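Local coordinates for protein ylmH (Streptococcus pneumoniae, PDB 2FPH) that probably binds RNA through an RRM-like domain and is linked to cell division, at residues Leu53-Val62 against Val69-Phe80. Numbering follows the deposited sequence.
Sequences LACSSSGEFV and VLLYPDYFQPEF
Ala54 lies against one face of the Tyr72 ring, its CB 3.3 Å from Tyr72 CE2, and the Ala54 carbonyl oxygen lies over the same face, nearer the ring's edge than its centre. Chi1 of 51° on Tyr72 tucks CG between its own N and C and lays the ring across the neighbouring strand, where CE1 comes within 3.5 Å of Ser56 OG. That hydroxyl, also walled by Leu70 and Pro78, is buried without a polar partner in the model. Farther along, Phe61 and Phe80 pass alongside one another in opposite senses: Phe61 CB meets Phe80 CD1 at 3.6 Å, Val62 CG2 touches the far end of the Phe80 ring, and Ser57 O lies in plane at the Phe61 edge. Phe83 meets Phe61 and Phe160 meets Phe80 edge-to-face. On the strand face opposite Tyr72 and Ser56, Cys55 SG packs on Val69 CG1 (3.6 Å) and Leu71 CD2. The backbones pair through Leu70 N to Ser56 O (2.8 Å, nearly straight at 177°), Ser56 N to Leu70 O and Tyr72 N to Ala54 O; the Ala54 N to Tyr72 O bond is weak, and a water bridges this end to Asp74 OD1. This is an antiparallel beta hairpin, with strand 54-57 at one edge and 69-72 in the middle of a three-stranded sheet whose Cys55, Val69 and Leu71 face packs against helices 11-27 and 38-50 of the N-terminal YlmH region.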
loop_
_atom_site.group_PDB
_atom_site.type_symbol
_atom_site.label_atom_id
_atom_site.label_comp_id
_atom_site.label_asym_id
_atom_site.label_seq_id
_atom_site.Cartn_x
_atom_site.Cartn_y
_atom_site.Cartn_z
ATOM N N LEU A 53 3.108 -16.145 13.711
ATOM C CA LEU A 53 3.034 -14.735 14.041
ATOM C C LEU A 53 1.655 -14.287 13.615
ATOM O O LEU A 53 1.178 -14.711 12.550
ATOM C CB LEU A 53 4.078 -13.937 13.221
ATOM C CG LEU A 53 5.530 -13.785 13.690
ATOM C CD1 LEU A 53 6.233 -12.837 12.669
ATOM C CD2 LEU A 53 5.585 -13.176 15.032
ATOM N N ALA A 54 1.033 -13.416 14.396
ATOM C CA ALA A 54 -0.225 -12.780 13.957
ATOM C C ALA A 54 0.017 -11.818 12.802
ATOM O O ALA A 54 1.087 -11.246 12.661
ATOM C CB ALA A 54 -0.906 -12.110 15.079
ATOM N N CYS A 55 -0.983 -11.707 11.929
ATOM C CA CYS A 55 -0.876 -11.002 10.676
ATOM C C CYS A 55 -2.230 -10.288 10.482
ATOM O O CYS A 55 -3.246 -10.934 10.680
ATOM C CB CYS A 55 -0.636 -12.045 9.542
ATOM S SG CYS A 55 -0.332 -11.510 7.886
ATOM N N SER A 56 -2.241 -8.975 10.225
ATOM C CA SER A 56 -3.457 -8.271 9.764
ATOM C C SER A 56 -3.125 -7.488 8.498
ATOM O O SER A 56 -2.061 -6.941 8.390
ATOM C CB SER A 56 -4.041 -7.343 10.846
ATOM O OG SER A 56 -3.093 -6.427 11.282
ATOM N N SER A 57 -4.037 -7.513 7.528
ATOM C CA SER A 57 -3.902 -6.838 6.268
ATOM C C SER A 57 -4.768 -5.607 6.262
ATOM O O SER A 57 -5.920 -5.671 6.760
ATOM C CB SER A 57 -4.362 -7.738 5.139
ATOM O OG SER A 57 -4.505 -7.007 3.940
ATOM N N SER A 58 -4.300 -4.501 5.659
ATOM C CA SER A 58 -5.121 -3.294 5.561
ATOM C C SER A 58 -6.426 -3.609 4.758
ATOM O O SER A 58 -7.428 -2.909 4.904
ATOM C CB SER A 58 -4.382 -2.114 4.952
ATOM O OG SER A 58 -3.896 -2.408 3.663
ATOM N N GLY A 59 -6.381 -4.648 3.924
ATOM C CA GLY A 59 -7.539 -5.071 3.161
ATOM C C GLY A 59 -8.657 -5.641 3.976
ATOM O O GLY A 59 -9.804 -5.761 3.478
ATOM N N GLU A 60 -8.380 -5.957 5.237
ATOM C CA GLU A 60 -9.391 -6.427 6.172
ATOM C C GLU A 60 -10.040 -5.254 6.918
ATOM O O GLU A 60 -10.853 -5.506 7.801
ATOM C CB GLU A 60 -8.751 -7.393 7.186
ATOM C CG GLU A 60 -8.137 -8.684 6.632
ATOM C CD GLU A 60 -7.406 -9.518 7.695
ATOM O OE1 GLU A 60 -6.184 -9.330 7.959
ATOM O OE2 GLU A 60 -8.060 -10.397 8.304
ATOM N N PHE A 61 -9.674 -4.005 6.568
ATOM C CA PHE A 61 -10.214 -2.761 7.148
ATOM C C PHE A 61 -10.807 -1.862 6.060
ATOM O O PHE A 61 -11.903 -1.296 6.256
ATOM C CB PHE A 61 -9.122 -1.963 7.873
ATOM C CG PHE A 61 -8.614 -2.611 9.144
ATOM C CD1 PHE A 61 -7.790 -3.735 9.082
ATOM C CD2 PHE A 61 -8.928 -2.104 10.363
ATOM C CE1 PHE A 61 -7.317 -4.340 10.203
ATOM C CE2 PHE A 61 -8.465 -2.710 11.521
ATOM C CZ PHE A 61 -7.646 -3.830 11.452
ATOM N N VAL A 62 -10.054 -1.701 4.952
ATOM C CA VAL A 62 -10.464 -0.980 3.740
ATOM C C VAL A 62 -10.247 -1.873 2.583
ATOM O O VAL A 62 -9.120 -2.336 2.365
ATOM C CB VAL A 62 -9.633 0.336 3.530
ATOM C CG1 VAL A 62 -10.003 0.997 2.265
ATOM C CG2 VAL A 62 -9.803 1.252 4.667
ATOM N N VAL A 69 0.628 -4.869 5.249
ATOM C CA VAL A 69 0.400 -5.899 6.216
ATOM C C VAL A 69 1.165 -5.599 7.459
ATOM O O VAL A 69 2.315 -5.100 7.434
ATOM C CB VAL A 69 0.800 -7.334 5.623
ATOM C CG1 VAL A 69 0.961 -8.433 6.650
ATOM C CG2 VAL A 69 -0.192 -7.805 4.530
ATOM N N LEU A 70 0.545 -5.934 8.564
ATOM C CA LEU A 70 1.230 -5.805 9.841
ATOM C C LEU A 70 1.502 -7.191 10.388
ATOM O O LEU A 70 0.609 -8.041 10.468
ATOM C CB LEU A 70 0.352 -5.004 10.757
ATOM C CG LEU A 70 0.338 -3.515 10.681
ATOM C CD1 LEU A 70 -0.899 -3.015 11.389
ATOM C CD2 LEU A 70 1.718 -3.082 11.342
ATOM N N LEU A 71 2.759 -7.451 10.758
ATOM C CA LEU A 71 3.170 -8.713 11.396
ATOM C C LEU A 71 3.455 -8.394 12.853
ATOM O O LEU A 71 4.141 -7.412 13.094
ATOM C CB LEU A 71 4.418 -9.244 10.682
ATOM C CG LEU A 71 4.233 -9.645 9.198
ATOM C CD1 LEU A 71 5.506 -9.881 8.393
ATOM C CD2 LEU A 71 3.423 -10.872 9.107
ATOM N N TYR A 72 3.003 -9.187 13.855
ATOM C CA TYR A 72 3.114 -8.727 15.236
ATOM C C TYR A 72 2.994 -9.831 16.275
ATOM O O TYR A 72 2.458 -10.896 15.972
ATOM C CB TYR A 72 2.136 -7.614 15.549
ATOM C CG TYR A 72 0.716 -7.955 15.162
ATOM C CD1 TYR A 72 0.275 -7.727 13.881
ATOM C CD2 TYR A 72 -0.174 -8.533 16.067
ATOM C CE1 TYR A 72 -1.000 -8.075 13.481
ATOM C CE2 TYR A 72 -1.514 -8.875 15.649
ATOM C CZ TYR A 72 -1.893 -8.613 14.372
ATOM O OH TYR A 72 -3.175 -8.955 13.926
ATOM N N PRO A 73 3.625 -9.612 17.432
ATOM C CA PRO A 73 3.443 -10.505 18.582
ATOM C C PRO A 73 2.032 -10.335 19.146
ATOM O O PRO A 73 1.400 -9.319 18.883
ATOM C CB PRO A 73 4.478 -9.999 19.577
ATOM C CG PRO A 73 5.432 -9.229 18.759
ATOM C CD PRO A 73 4.554 -8.522 17.777
ATOM N N ASP A 74 1.627 -11.262 20.020
ATOM C CA ASP A 74 0.225 -11.393 20.462
ATOM C C ASP A 74 -0.298 -10.274 21.368
ATOM O O ASP A 74 -1.520 -9.953 21.334
ATOM C CB ASP A 74 0.009 -12.735 21.124
ATOM C CG ASP A 74 0.158 -13.911 20.154
ATOM O OD1 ASP A 74 -0.071 -13.769 18.916
ATOM O OD2 ASP A 74 0.525 -15.035 20.552
ATOM N N TYR A 75 0.597 -9.642 22.105
ATOM C CA TYR A 75 0.214 -8.505 22.902
ATOM C C TYR A 75 -0.452 -7.386 22.044
ATOM O O TYR A 75 -1.278 -6.632 22.548
ATOM C CB TYR A 75 1.415 -7.977 23.682
ATOM C CG TYR A 75 2.448 -7.230 22.864
ATOM C CD1 TYR A 75 3.542 -7.902 22.314
ATOM C CD2 TYR A 75 2.362 -5.859 22.696
ATOM C CE1 TYR A 75 4.490 -7.225 21.547
ATOM C CE2 TYR A 75 3.325 -5.152 21.941
ATOM C CZ TYR A 75 4.388 -5.856 21.382
ATOM O OH TYR A 75 5.327 -5.172 20.669
ATOM N N PHE A 76 -0.123 -7.289 20.759
ATOM C CA PHE A 76 -0.543 -6.130 19.950
ATOM C C PHE A 76 -1.939 -6.426 19.316
ATOM O O PHE A 76 -2.085 -7.419 18.702
ATOM C CB PHE A 76 0.550 -5.878 18.890
ATOM C CG PHE A 76 0.420 -4.564 18.142
ATOM C CD1 PHE A 76 0.845 -3.373 18.719
ATOM C CD2 PHE A 76 -0.043 -4.536 16.846
ATOM C CE1 PHE A 76 0.774 -2.183 18.039
ATOM C CE2 PHE A 76 -0.118 -3.329 16.137
ATOM C CZ PHE A 76 0.268 -2.147 16.750
ATOM N N GLN A 77 -3.012 -5.635 19.378
ATOM C CA GLN A 77 -3.196 -4.229 19.500
ATOM C C GLN A 77 -3.777 -3.585 18.166
ATOM O O GLN A 77 -4.169 -2.490 18.285
ATOM C CB GLN A 77 -1.981 -3.453 20.058
ATOM C CG GLN A 77 -1.986 -3.175 21.551
ATOM C CD GLN A 77 -0.669 -2.650 22.088
ATOM O OE1 GLN A 77 -0.219 -1.554 21.716
ATOM N NE2 GLN A 77 -0.036 -3.431 22.974
ATOM N N PRO A 78 -3.873 -4.200 16.961
ATOM C CA PRO A 78 -3.818 -3.371 15.725
ATOM C C PRO A 78 -5.062 -2.497 15.492
ATOM O O PRO A 78 -6.176 -2.977 15.709
ATOM C CB PRO A 78 -3.675 -4.379 14.595
ATOM C CG PRO A 78 -3.481 -5.782 15.369
ATOM C CD PRO A 78 -4.163 -5.593 16.625
ATOM N N GLU A 79 -4.850 -1.247 15.084
ATOM C CA GLU A 79 -5.902 -0.342 14.673
ATOM C C GLU A 79 -5.555 0.121 13.258
ATOM O O GLU A 79 -4.393 -0.011 12.837
ATOM C CB GLU A 79 -6.014 0.884 15.605
ATOM C CG GLU A 79 -6.789 0.643 16.896
ATOM C CD GLU A 79 -7.256 1.943 17.521
ATOM O OE1 GLU A 79 -6.452 2.899 17.543
ATOM O OE2 GLU A 79 -8.438 2.021 17.968
ATOM N N PHE A 80 -6.535 0.651 12.516
ATOM C CA PHE A 80 -6.268 1.010 11.128
ATOM C C PHE A 80 -5.112 2.017 11.004
ATOM O O PHE A 80 -4.307 1.984 10.062
ATOM C CB PHE A 80 -7.500 1.598 10.473
ATOM C CG PHE A 80 -7.293 1.912 9.049
ATOM C CD1 PHE A 80 -7.007 0.896 8.140
ATOM C CD2 PHE A 80 -7.278 3.214 8.622
ATOM C CE1 PHE A 80 -6.807 1.198 6.822
ATOM C CE2 PHE A 80 -7.080 3.501 7.294
ATOM C CZ PHE A 80 -6.837 2.491 6.400
HETATM O O HOH W 1 1.798 -12.955 17.480
HETATM O O HOH W 2 -5.753 -10.489 12.310
#